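Side-chain contacts in oxidoreductase, NAD-binding/iron-sulfur cluster-binding protein (Nitratireductor pacificus pht-3B, PDB 6ZXU), which acts as a catabolic reductive dehalogenase that carries a cobalamin and two [4Fe-4S] clusters: residues D135-P138 with S139-H142; G185-R188 with W189-F192. One frame throughout, in Å; residues are numbered along the deposited sequence.

How the contacts relate
Contacts 1 and 2 both belong to the part of the chain that carries the antiparallel sheet 121-126, 142-149, 232-239 and 194-198. Residues 135-142 form the turn that leads into strand 142-149, whereas residues 185-192 end helix 168-190 just before edge strand 194-198. Strand 232-239, which lies between those two strands in the sheet, supplies Thr238 and Thr239 as partners of contact 1, and Tyr241, shortly after it, packs on Met190 and Phe192 of contact 2. Centres of the two contacts lie 15 Å apart and their nearest atoms about 7 Å, without touching. Both are remote from the cobalamin and the iron-sulfur clusters.

Contact 1: D135-P138 with S139-H142; sequences DCDP and SHTH
Asp137 and His140 close a type I beta turn, and the Asp137 side chain packs on the His140 ring. His140 N donates to Asp137 O at 3.2 Å, while CB of Asp137 rests over the middle of the His140 imidazole face, 3.7 Å from the ring centroid, as a CH-pi contact. The carboxylate points forward over the turn because CG is anti to the backbone N (chi1 180°). There Asp137 OD1 takes two bonds from Ser139, both from the same face of the carboxylate plane: one from N at 2.7 Å, nearly straight at 165°, and one from OG at 2.9 Å. From just before the turn, Cys136 SG approaches His140 ND1 obliquely, at 3.7 Å. Cys136 and His140 form the buried side, where Cys136 packs on Gln203 and Val204, and His140 ND1 is hydrogen-bonded to Thr238 OG1.

Pro138 and Ser139 make the exposed corner of the turn. Between OD2 of Asp137 and NE2 of His140, which are not bonded directly, a water forms a bridge, donating to OD2 at 3.0 Å and lying 2.8 Å from NE2. Thus both ring nitrogens have polar partners, which should hold the imidazole in one rotation. The Asp137 carboxylate would probably stabilise a proton on His140, although the bridging water should soften the effect.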
# COMPACT_ATOMS: atom_id res chain seq x y z
N ASP A 135 9.97 -33.41 -5.74
CA ASP A 135 9.72 -33.19 -4.30
C ASP A 135 8.29 -32.67 -4.00
O ASP A 135 7.93 -32.62 -2.84
CB ASP A 135 10.79 -32.28 -3.66
N CYS A 136 7.47 -32.33 -5.02
CA CYS A 136 6.10 -31.79 -4.80
C CYS A 136 5.10 -32.77 -4.15
O CYS A 136 4.99 -33.95 -4.50
CB CYS A 136 5.49 -31.20 -6.11
SG CYS A 136 3.96 -30.20 -5.84
N ASP A 137 4.34 -32.23 -3.19
CA ASP A 137 3.26 -32.98 -2.52
C ASP A 137 2.36 -33.67 -3.56
O ASP A 137 1.88 -33.02 -4.51
CB ASP A 137 2.47 -31.99 -1.65
CG ASP A 137 1.29 -32.61 -0.89
OD1 ASP A 137 0.79 -33.73 -1.24
OD2 ASP A 137 0.78 -31.90 0.05
N PRO A 138 2.19 -35.00 -3.42
CA PRO A 138 1.40 -35.75 -4.38
C PRO A 138 -0.08 -35.43 -4.32
O PRO A 138 -0.81 -35.82 -5.20
CB PRO A 138 1.58 -37.21 -3.94
CG PRO A 138 2.69 -37.24 -2.96
CD PRO A 138 2.91 -35.87 -2.45
N SER A 139 -0.56 -34.75 -3.30
CA SER A 139 -1.98 -34.35 -3.31
C SER A 139 -2.28 -33.05 -4.16
O SER A 139 -3.43 -32.63 -4.26
CB SER A 139 -2.45 -34.10 -1.87
OG SER A 139 -2.01 -32.83 -1.34
N HIS A 140 -1.25 -32.42 -4.70
CA HIS A 140 -1.47 -31.16 -5.45
C HIS A 140 -1.89 -31.47 -6.86
O HIS A 140 -1.11 -32.07 -7.62
CB HIS A 140 -0.21 -30.32 -5.44
CG HIS A 140 0.08 -29.74 -4.08
ND1 HIS A 140 1.14 -28.91 -3.85
CD2 HIS A 140 -0.55 -29.89 -2.89
CE1 HIS A 140 1.17 -28.60 -2.56
NE2 HIS A 140 0.15 -29.17 -1.96
N THR A 141 -3.03 -30.95 -7.25
CA THR A 141 -3.56 -31.15 -8.63
C THR A 141 -3.61 -29.89 -9.56
O THR A 141 -3.88 -29.98 -10.76
CB THR A 141 -4.99 -31.65 -8.46
OG1 THR A 141 -5.72 -30.76 -7.60
CG2 THR A 141 -5.00 -33.04 -7.82
N HIS A 142 -3.37 -28.71 -8.97
CA HIS A 142 -3.50 -27.44 -9.63
C HIS A 142 -2.40 -26.49 -9.29
O HIS A 142 -1.82 -26.58 -8.21
CB HIS A 142 -4.86 -26.84 -9.29
CG HIS A 142 -6.00 -27.60 -9.90
ND1 HIS A 142 -6.61 -28.66 -9.24
CD2 HIS A 142 -6.67 -27.43 -11.07
CE1 HIS A 142 -7.61 -29.12 -10.00
NE2 HIS A 142 -7.68 -28.38 -11.10
O HOH W 1 1.27 -29.05 0.65

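Contact 2: G185-R188 with W189-F192; sequences GYVR and WMGF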
# COMPACT_ATOMS: atom_id res chain seq x y z
N GLY A 185 -0.15 -19.09 1.75
CA GLY A 185 -0.66 -19.00 3.10
C GLY A 185 -2.10 -18.73 3.21
O GLY A 185 -2.77 -19.23 4.11
N TYR A 186 -2.63 -17.93 2.29
CA TYR A 186 -4.09 -17.67 2.21
C TYR A 186 -4.88 -18.97 1.97
O TYR A 186 -5.89 -19.22 2.65
CB TYR A 186 -4.38 -16.70 1.03
CG TYR A 186 -5.78 -16.60 0.56
CD1 TYR A 186 -6.79 -16.24 1.44
CD2 TYR A 186 -6.11 -16.79 -0.76
CE1 TYR A 186 -8.09 -16.10 1.01
CE2 TYR A 186 -7.44 -16.63 -1.24
CZ TYR A 186 -8.42 -16.27 -0.37
OH TYR A 186 -9.72 -16.16 -0.81
N VAL A 187 -4.41 -19.80 1.02
CA VAL A 187 -5.13 -21.09 0.72
C VAL A 187 -4.99 -22.05 1.94
O VAL A 187 -5.95 -22.71 2.32
CB VAL A 187 -4.59 -21.72 -0.56
CG1 VAL A 187 -5.14 -23.11 -0.81
CG2 VAL A 187 -4.90 -20.83 -1.76
N ARG A 188 -3.82 -22.08 2.57
CA ARG A 188 -3.59 -22.87 3.80
C ARG A 188 -4.51 -22.46 4.93
O ARG A 188 -5.05 -23.30 5.65
CB ARG A 188 -2.15 -22.82 4.22
CG ARG A 188 -1.22 -23.62 3.34
CD ARG A 188 0.15 -23.77 3.96
NE ARG A 188 0.85 -22.47 4.20
CZ ARG A 188 1.69 -21.88 3.38
NH1 ARG A 188 1.96 -22.36 2.14
NH2 ARG A 188 2.24 -20.73 3.74
N TRP A 189 -4.79 -21.18 5.07
CA TRP A 189 -5.75 -20.72 6.08
C TRP A 189 -7.20 -21.01 5.78
O TRP A 189 -8.04 -21.03 6.69
CB TRP A 189 -5.57 -19.22 6.32
CG TRP A 189 -4.52 -18.91 7.34
CD1 TRP A 189 -3.21 -18.51 7.13
CD2 TRP A 189 -4.68 -19.05 8.75
NE1 TRP A 189 -2.57 -18.34 8.34
CE2 TRP A 189 -3.45 -18.65 9.35
CE3 TRP A 189 -5.76 -19.44 9.57
CZ2 TRP A 189 -3.25 -18.68 10.74
CZ3 TRP A 189 -5.57 -19.46 11.00
CH2 TRP A 189 -4.31 -19.07 11.55
N MET A 190 -7.53 -21.22 4.51
CA MET A 190 -8.86 -21.66 4.09
C MET A 190 -9.04 -23.19 4.27
O MET A 190 -10.16 -23.69 4.19
CB MET A 190 -9.08 -21.28 2.62
CG MET A 190 -9.48 -19.83 2.46
SD MET A 190 -10.12 -19.47 0.78
CE MET A 190 -8.77 -19.99 -0.30
N GLY A 191 -7.94 -23.92 4.53
CA GLY A 191 -8.04 -25.31 4.95
C GLY A 191 -7.42 -26.27 3.95
O GLY A 191 -7.57 -27.47 4.12
N PHE A 192 -6.67 -25.79 2.96
CA PHE A 192 -6.14 -26.62 1.90
C PHE A 192 -4.67 -26.54 1.86
O PHE A 192 -4.10 -25.44 1.91
CB PHE A 192 -6.72 -26.21 0.50
CG PHE A 192 -8.20 -26.26 0.41
CD1 PHE A 192 -8.98 -25.21 0.91
CD2 PHE A 192 -8.85 -27.37 -0.11
CE1 PHE A 192 -10.36 -25.27 0.93
CE2 PHE A 192 -10.21 -27.41 -0.12
CZ PHE A 192 -10.98 -26.37 0.37
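Met190 lays its methyl group over one face of the Tyr186 ring, CE standing 3.9 Å from the ring centroid and displaced toward the rim. The Met190 sulfur comes in more obliquely, with SD 3.7 Å from Tyr186 OH, giving a Met-aromatic contact. The methionine chain reaches the ring by bending at its last torsion (chi3 -56°), which folds CE back over the phenol. Past the helix end, Phe192 comes back against Val187, CB to CG1 at 3.7 Å, the two side chains crossing at about a right angle. On another flank Trp189 sets the CD1 edge of its indole against Gly185 O at 3.1 Å, near the ring plane.

The backbone of the helix end carries these side chains. Trp189 N and Met190 N bond back to Gly185 O and Tyr186 O, and Val187 O accepts a well-aligned bond from Phe192 N at 3.2 Å (164°) besides weak ones from Met190 N and Gly191 N. Gly191 N also donates to Arg188 O, and Arg188 CA makes a CA-H...O contact with Phe192 O.

Further out, Tyr186 OH is hydrogen-bonded to Asn109 OD1, which probably steadies the phenol against Met190, while Leu110 of helix 103-116 packs on both Tyr186 and Val187. The Arg188 guanidinium lies with one face over Gly185 N; its NH1 binds Ala194 O and Leu88 O and its NH2 binds Phe87 O, tying the helix to the edge strand 194-198 and to the loop after helix 74-85. With Gly191 at positive phi (115°) and the chain turned back onto Val187 O and Arg188 O, the arrangement is a Schellman motif terminating helix 168-190.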